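PDB 3MMI: myosin-4 from Saccharomyces cerevisiae, which carries ASH1 and certain other mRNAs to the bud as a type V myosin motor, recruited to them through SHE3. Local coordinates for residues Glu169-Asp172 with Met173-Glu177. Numbering follows the deposited sequence.
Sequences EIFD and MVLNE
Phe171 and Asn176 illustrate how a short helix and the residues just after it pack on each other. The Phe171 ring runs forward along the chain because chi1 of 179° sets CG opposite the backbone N; Asn176 N then lies over one face and Phe171 CE2 sits 3.8 Å from Asn176 CB. Phe171 CE1 rests 3.7 Å from Leu175 CB, the two side chains crossing at about a right angle, while Lys234 adds a cation-pi contact. Alongside, Asp172 and Asn176 point the same way, and Asn176 ND2 donates to Asp172 OD1 at 2.6 Å, approaching from above the carboxylate plane. An alanine in place of Asn176 is likely to leave Asp172 OD1 without its amide donor and the carboxylate freer to turn. Met173 lays CB against the carbonyl oxygens of Glu169 and Ile170, and its bend at chi3 (-13°) brings Met173 CE back to 3.6 Å from Ile170 CA and close to Ile170 CG1; Phe188 and Leu191 of helix 185-204 also touch it. Met173 N donates to Glu169 O at 3.0 Å, nearly in line with the carbonyl. Phe171 O accepts from Val174 N and, at 2.9 Å, from Leu175 N, both from the same face of its plane. At Glu169, with positive phi, a Schellman motif ends helix 132-168, and helix 170-174 starts directly after it in the all-helical globular tail, the dilute domain of type V myosins.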
loop_
_atom_site.group_PDB
_atom_site.type_symbol
_atom_site.label_atom_id
_atom_site.label_comp_id
_atom_site.label_asym_id
_atom_site.label_seq_id
_atom_site.Cartn_x
_atom_site.Cartn_y
_atom_site.Cartn_z
ATOM N N GLU A 169 -2.831 -6.575 16.101
ATOM C CA GLU A 169 -2.513 -5.793 17.311
ATOM C C GLU A 169 -1.115 -5.090 17.247
ATOM O O GLU A 169 -0.330 -5.021 18.249
ATOM C CB GLU A 169 -2.583 -6.692 18.582
ATOM C CG GLU A 169 -3.957 -7.399 18.780
ATOM C CD GLU A 169 -3.985 -8.296 20.016
ATOM O OE1 GLU A 169 -4.643 -7.964 20.961
ATOM O OE2 GLU A 169 -3.333 -9.342 20.060
ATOM N N ILE A 170 -0.790 -4.568 16.073
ATOM C CA ILE A 170 0.507 -3.981 15.843
ATOM C C ILE A 170 0.903 -2.936 16.882
ATOM O O ILE A 170 2.044 -2.940 17.353
ATOM C CB ILE A 170 0.708 -3.455 14.394
ATOM C CG1 ILE A 170 1.427 -4.533 13.529
ATOM C CG2 ILE A 170 1.798 -2.408 14.351
ATOM C CD1 ILE A 170 0.574 -5.277 12.613
ATOM N N PHE A 171 -0.031 -2.118 17.300
ATOM C CA PHE A 171 0.203 -1.193 18.342
ATOM C C PHE A 171 0.740 -1.792 19.654
ATOM O O PHE A 171 1.778 -1.354 20.173
ATOM C CB PHE A 171 -1.031 -0.288 18.611
ATOM C CG PHE A 171 -0.772 0.682 19.735
ATOM C CD1 PHE A 171 -0.094 1.877 19.489
ATOM C CD2 PHE A 171 -1.059 0.343 21.043
ATOM C CE1 PHE A 171 0.233 2.791 20.584
ATOM C CE2 PHE A 171 -0.726 1.203 22.128
ATOM C CZ PHE A 171 -0.123 2.450 21.917
ATOM N N ASP A 172 0.012 -2.750 20.236
ATOM C CA ASP A 172 0.405 -3.402 21.496
ATOM C C ASP A 172 1.637 -4.185 21.393
ATOM O O ASP A 172 2.323 -4.322 22.373
ATOM C CB ASP A 172 -0.663 -4.352 22.074
ATOM C CG ASP A 172 -1.801 -3.606 22.749
ATOM O OD1 ASP A 172 -1.551 -2.513 23.270
ATOM O OD2 ASP A 172 -2.968 -4.108 22.732
ATOM N N MET A 173 1.935 -4.677 20.212
ATOM C CA MET A 173 3.163 -5.455 19.954
ATOM C C MET A 173 4.375 -4.531 19.930
ATOM O O MET A 173 5.432 -4.909 20.325
ATOM C CB MET A 173 2.960 -6.135 18.578
ATOM C CG MET A 173 3.657 -7.430 18.375
ATOM S SD MET A 173 3.455 -8.099 16.758
ATOM C CE MET A 173 2.136 -7.141 16.027
ATOM N N VAL A 174 4.221 -3.296 19.405
ATOM C CA VAL A 174 5.406 -2.524 18.985
ATOM C C VAL A 174 5.576 -1.330 19.836
ATOM O O VAL A 174 6.697 -1.112 20.290
ATOM C CB VAL A 174 5.381 -2.084 17.479
ATOM C CG1 VAL A 174 6.511 -1.081 17.195
ATOM C CG2 VAL A 174 5.344 -3.225 16.559
ATOM N N LEU A 175 4.517 -0.559 20.081
ATOM C CA LEU A 175 4.608 0.779 20.677
ATOM C C LEU A 175 4.220 0.904 22.164
ATOM O O LEU A 175 4.547 1.953 22.807
ATOM C CB LEU A 175 3.666 1.695 19.880
ATOM C CG LEU A 175 4.075 1.975 18.456
ATOM C CD1 LEU A 175 3.091 2.914 17.824
ATOM C CD2 LEU A 175 5.592 2.575 18.513
ATOM N N ASN A 176 3.425 -0.068 22.655
ATOM C CA ASN A 176 2.743 0.019 23.996
ATOM C C ASN A 176 3.733 -0.235 25.091
ATOM O O ASN A 176 4.126 -1.364 25.321
ATOM C CB ASN A 176 1.626 -1.033 24.116
ATOM C CG ASN A 176 0.745 -0.833 25.358
ATOM O OD1 ASN A 176 1.096 -0.106 26.288
ATOM N ND2 ASN A 176 -0.407 -1.485 25.351
ATOM N N GLU A 177 4.189 0.826 25.753
ATOM C CA GLU A 177 5.288 0.624 26.708
ATOM C C GLU A 177 4.844 -0.220 27.877
ATOM O O GLU A 177 5.679 -0.959 28.434
ATOM C CB GLU A 177 5.906 1.946 27.182
ATOM C CG GLU A 177 4.937 2.922 27.867
ATOM C CD GLU A 177 5.058 2.858 29.398
ATOM O OE1 GLU A 177 6.063 2.285 29.853
ATOM O OE2 GLU A 177 4.147 3.358 30.117
HETATM O O HOH W 1 5.154 -3.469 23.431
#